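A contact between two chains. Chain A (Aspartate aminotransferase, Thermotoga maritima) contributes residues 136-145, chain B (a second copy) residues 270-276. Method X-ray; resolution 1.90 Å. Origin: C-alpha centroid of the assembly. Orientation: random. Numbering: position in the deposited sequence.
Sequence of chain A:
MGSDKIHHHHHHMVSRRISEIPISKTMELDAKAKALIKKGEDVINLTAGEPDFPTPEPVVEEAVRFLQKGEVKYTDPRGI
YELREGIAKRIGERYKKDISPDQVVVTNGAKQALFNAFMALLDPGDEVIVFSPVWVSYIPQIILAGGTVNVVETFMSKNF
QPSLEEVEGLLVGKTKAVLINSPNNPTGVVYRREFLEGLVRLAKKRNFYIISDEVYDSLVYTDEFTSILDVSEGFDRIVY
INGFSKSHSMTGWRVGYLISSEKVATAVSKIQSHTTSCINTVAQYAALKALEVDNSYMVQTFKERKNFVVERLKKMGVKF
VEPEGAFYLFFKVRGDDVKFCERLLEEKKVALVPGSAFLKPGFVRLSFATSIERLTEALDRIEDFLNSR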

# COMPACT_ATOMS: atom_id res chain seq x y z
N VAL A 136 -1.53 -18.07 -0.01
CA VAL A 136 -0.49 -17.86 0.98
C VAL A 136 -0.55 -16.51 1.69
O VAL A 136 -0.02 -16.37 2.76
CB VAL A 136 0.90 -18.07 0.37
CG1 VAL A 136 1.00 -19.46 -0.23
CG2 VAL A 136 1.22 -16.96 -0.72
N SER A 137 -1.24 -15.52 1.16
CA SER A 137 -1.21 -14.21 1.82
C SER A 137 -2.31 -13.91 2.79
O SER A 137 -2.17 -13.02 3.60
CB SER A 137 -1.17 -13.12 0.80
OG SER A 137 0.10 -13.17 0.18
N TYR A 138 -3.39 -14.66 2.75
CA TYR A 138 -4.53 -14.31 3.59
C TYR A 138 -4.22 -14.38 5.11
O TYR A 138 -4.54 -13.47 5.87
CB TYR A 138 -5.69 -15.26 3.28
CG TYR A 138 -6.29 -15.20 1.91
CD1 TYR A 138 -6.42 -14.01 1.21
CD2 TYR A 138 -6.79 -16.36 1.32
CE1 TYR A 138 -7.04 -13.99 -0.02
CE2 TYR A 138 -7.43 -16.34 0.11
CZ TYR A 138 -7.54 -15.17 -0.57
OH TYR A 138 -8.15 -15.20 -1.79
N ILE A 139 -3.62 -15.48 5.53
CA ILE A 139 -3.34 -15.69 6.92
C ILE A 139 -2.35 -14.65 7.47
O ILE A 139 -2.64 -14.07 8.52
CB ILE A 139 -2.93 -17.18 7.19
CG1 ILE A 139 -4.20 -18.05 6.98
CG2 ILE A 139 -2.36 -17.34 8.62
CD1 ILE A 139 -3.98 -19.51 7.13
N PRO A 140 -1.23 -14.38 6.77
CA PRO A 140 -0.35 -13.25 7.15
C PRO A 140 -1.11 -11.94 7.34
O PRO A 140 -0.92 -11.26 8.33
CB PRO A 140 0.68 -13.19 6.01
CG PRO A 140 0.79 -14.65 5.53
CD PRO A 140 -0.62 -15.21 5.71
N GLN A 141 -2.00 -11.62 6.43
CA GLN A 141 -2.78 -10.40 6.53
C GLN A 141 -3.69 -10.35 7.77
O GLN A 141 -3.79 -9.33 8.44
CB GLN A 141 -3.60 -10.17 5.26
CG GLN A 141 -2.78 -10.01 4.01
CD GLN A 141 -3.63 -9.74 2.78
OE1 GLN A 141 -4.74 -10.24 2.69
NE2 GLN A 141 -3.13 -8.90 1.85
N ILE A 142 -4.35 -11.47 8.05
CA ILE A 142 -5.31 -11.55 9.14
C ILE A 142 -4.53 -11.39 10.46
O ILE A 142 -4.93 -10.64 11.33
CB ILE A 142 -6.10 -12.87 9.09
CG1 ILE A 142 -7.08 -12.86 7.93
CG2 ILE A 142 -6.81 -13.10 10.45
CD1 ILE A 142 -7.51 -14.25 7.47
N ILE A 143 -3.38 -12.04 10.56
CA ILE A 143 -2.50 -11.90 11.71
C ILE A 143 -1.96 -10.47 11.88
O ILE A 143 -2.01 -9.93 12.96
CB ILE A 143 -1.32 -12.91 11.61
CG1 ILE A 143 -1.84 -14.32 11.88
CG2 ILE A 143 -0.24 -12.58 12.64
CD1 ILE A 143 -0.92 -15.41 11.36
N LEU A 144 -1.46 -9.87 10.82
CA LEU A 144 -1.02 -8.48 10.89
C LEU A 144 -2.11 -7.53 11.38
O LEU A 144 -1.83 -6.57 12.10
CB LEU A 144 -0.49 -8.04 9.53
CG LEU A 144 0.84 -8.71 9.16
CD1 LEU A 144 1.24 -8.33 7.73
CD2 LEU A 144 1.93 -8.35 10.17
N ALA A 145 -3.35 -7.83 11.03
CA ALA A 145 -4.50 -7.02 11.44
C ALA A 145 -4.97 -7.36 12.86
O ALA A 145 -5.90 -6.78 13.33
CB ALA A 145 -5.65 -7.13 10.41
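Chain B 270-276: KIQSHTT

How does the chain B segment lie on chain A? Residues 270-275 form a helix that enters from earlier in the chain, and B:Thr276 follows it as loop. This helix crosses the chain A helix, which runs to A:Leu144, at a signed angle of -116°, so the two run obliquely, closer to antiparallel than to parallel. Their axes approach to 9.4 Å, leaving room for side chains between them. B:His274 comes opposite the start of the chain A stretch, its CA 5.8 Å from the CA of A:Ser137, while B:Ile271 lies nearer A:Leu144, with 8.0 Å between their CA atoms.

What holds B:His274, the residue with the most covered surface? Its CA-to-CB bond points toward chain A, and the m rotamer, with chi2 near -59°, lays one ring face against A:Pro140. A:Pro140 CB stands 3.5 Å from the centroid of the B:His274 ring and only 12° off its normal, a CH-pi contact well centred over the face. A:Ser137 sits at the ring edge instead; its OG is 4.0 Å from B:His274 ND1.

Where does A:Leu144 make its contact? Its CA-to-CB bond points toward chain B, and it is the most covered residue on its own side. Its CD2 packs 3.6 Å from CD1 of B:Ile271, whose side chain starts sideways but ends nearer chain A. A:Leu144 CD1 also lies 4.2 Å from B:His274 CB and 4.3 Å from B:Thr275 CG2.

Is there a polar link amid this packing? A:Gln141 extends its side chain to the end of the chain B helix, where NE2 donates a hydrogen bond to B:His274 O at 2.7 Å. B:His274 is therefore held through both ring and backbone. Nearby, B:Thr275 OG1 turns back within its own helix, donating to B:Ile271 O at 2.7 Å.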

# COMPACT_ATOMS: atom_id res chain seq x y z
N LYS B 270 8.59 -8.19 5.05
CA LYS B 270 7.47 -9.07 5.28
C LYS B 270 6.16 -8.29 5.32
O LYS B 270 5.24 -8.69 4.67
CB LYS B 270 7.65 -9.86 6.58
CG LYS B 270 8.73 -10.91 6.49
CD LYS B 270 8.92 -11.59 7.86
CE LYS B 270 10.14 -12.52 7.85
NZ LYS B 270 10.77 -12.64 9.21
N ILE B 271 6.10 -7.17 6.03
CA ILE B 271 4.92 -6.32 6.02
C ILE B 271 4.57 -5.91 4.57
O ILE B 271 3.42 -6.03 4.15
CB ILE B 271 5.09 -5.02 6.89
CG1 ILE B 271 5.56 -5.30 8.33
CG2 ILE B 271 3.75 -4.24 6.94
CD1 ILE B 271 4.63 -6.16 9.09
N GLN B 272 5.57 -5.41 3.84
CA GLN B 272 5.40 -4.89 2.48
C GLN B 272 4.83 -5.97 1.62
O GLN B 272 3.87 -5.76 0.88
CB GLN B 272 6.75 -4.40 1.91
CG GLN B 272 6.69 -3.74 0.51
CD GLN B 272 6.01 -2.39 0.50
OE1 GLN B 272 6.04 -1.68 1.48
NE2 GLN B 272 5.44 -2.02 -0.63
N SER B 273 5.40 -7.16 1.77
CA SER B 273 5.07 -8.27 0.92
C SER B 273 3.60 -8.72 1.09
O SER B 273 2.92 -9.04 0.09
CB SER B 273 6.02 -9.44 1.23
OG SER B 273 5.64 -10.56 0.51
N HIS B 274 3.12 -8.78 2.33
CA HIS B 274 1.80 -9.32 2.57
C HIS B 274 0.69 -8.27 2.45
O HIS B 274 -0.47 -8.65 2.32
CB HIS B 274 1.75 -9.99 3.94
CG HIS B 274 2.66 -11.17 4.04
ND1 HIS B 274 2.53 -12.26 3.20
CD2 HIS B 274 3.71 -11.43 4.86
CE1 HIS B 274 3.47 -13.14 3.49
NE2 HIS B 274 4.21 -12.66 4.48
N THR B 275 1.06 -6.99 2.49
CA THR B 275 0.06 -5.92 2.49
C THR B 275 -0.26 -5.41 1.08
O THR B 275 -1.41 -5.43 0.69
CB THR B 275 0.45 -4.75 3.42
OG1 THR B 275 1.75 -4.25 3.11
CG2 THR B 275 0.49 -5.20 4.90
N THR B 276 0.75 -4.93 0.36
CA THR B 276 0.61 -4.42 -1.00
C THR B 276 1.44 -5.20 -2.00
O THR B 276 1.29 -5.00 -3.20
CB THR B 276 1.09 -2.94 -1.12
OG1 THR B 276 2.47 -2.83 -0.69
CG2 THR B 276 0.33 -2.05 -0.23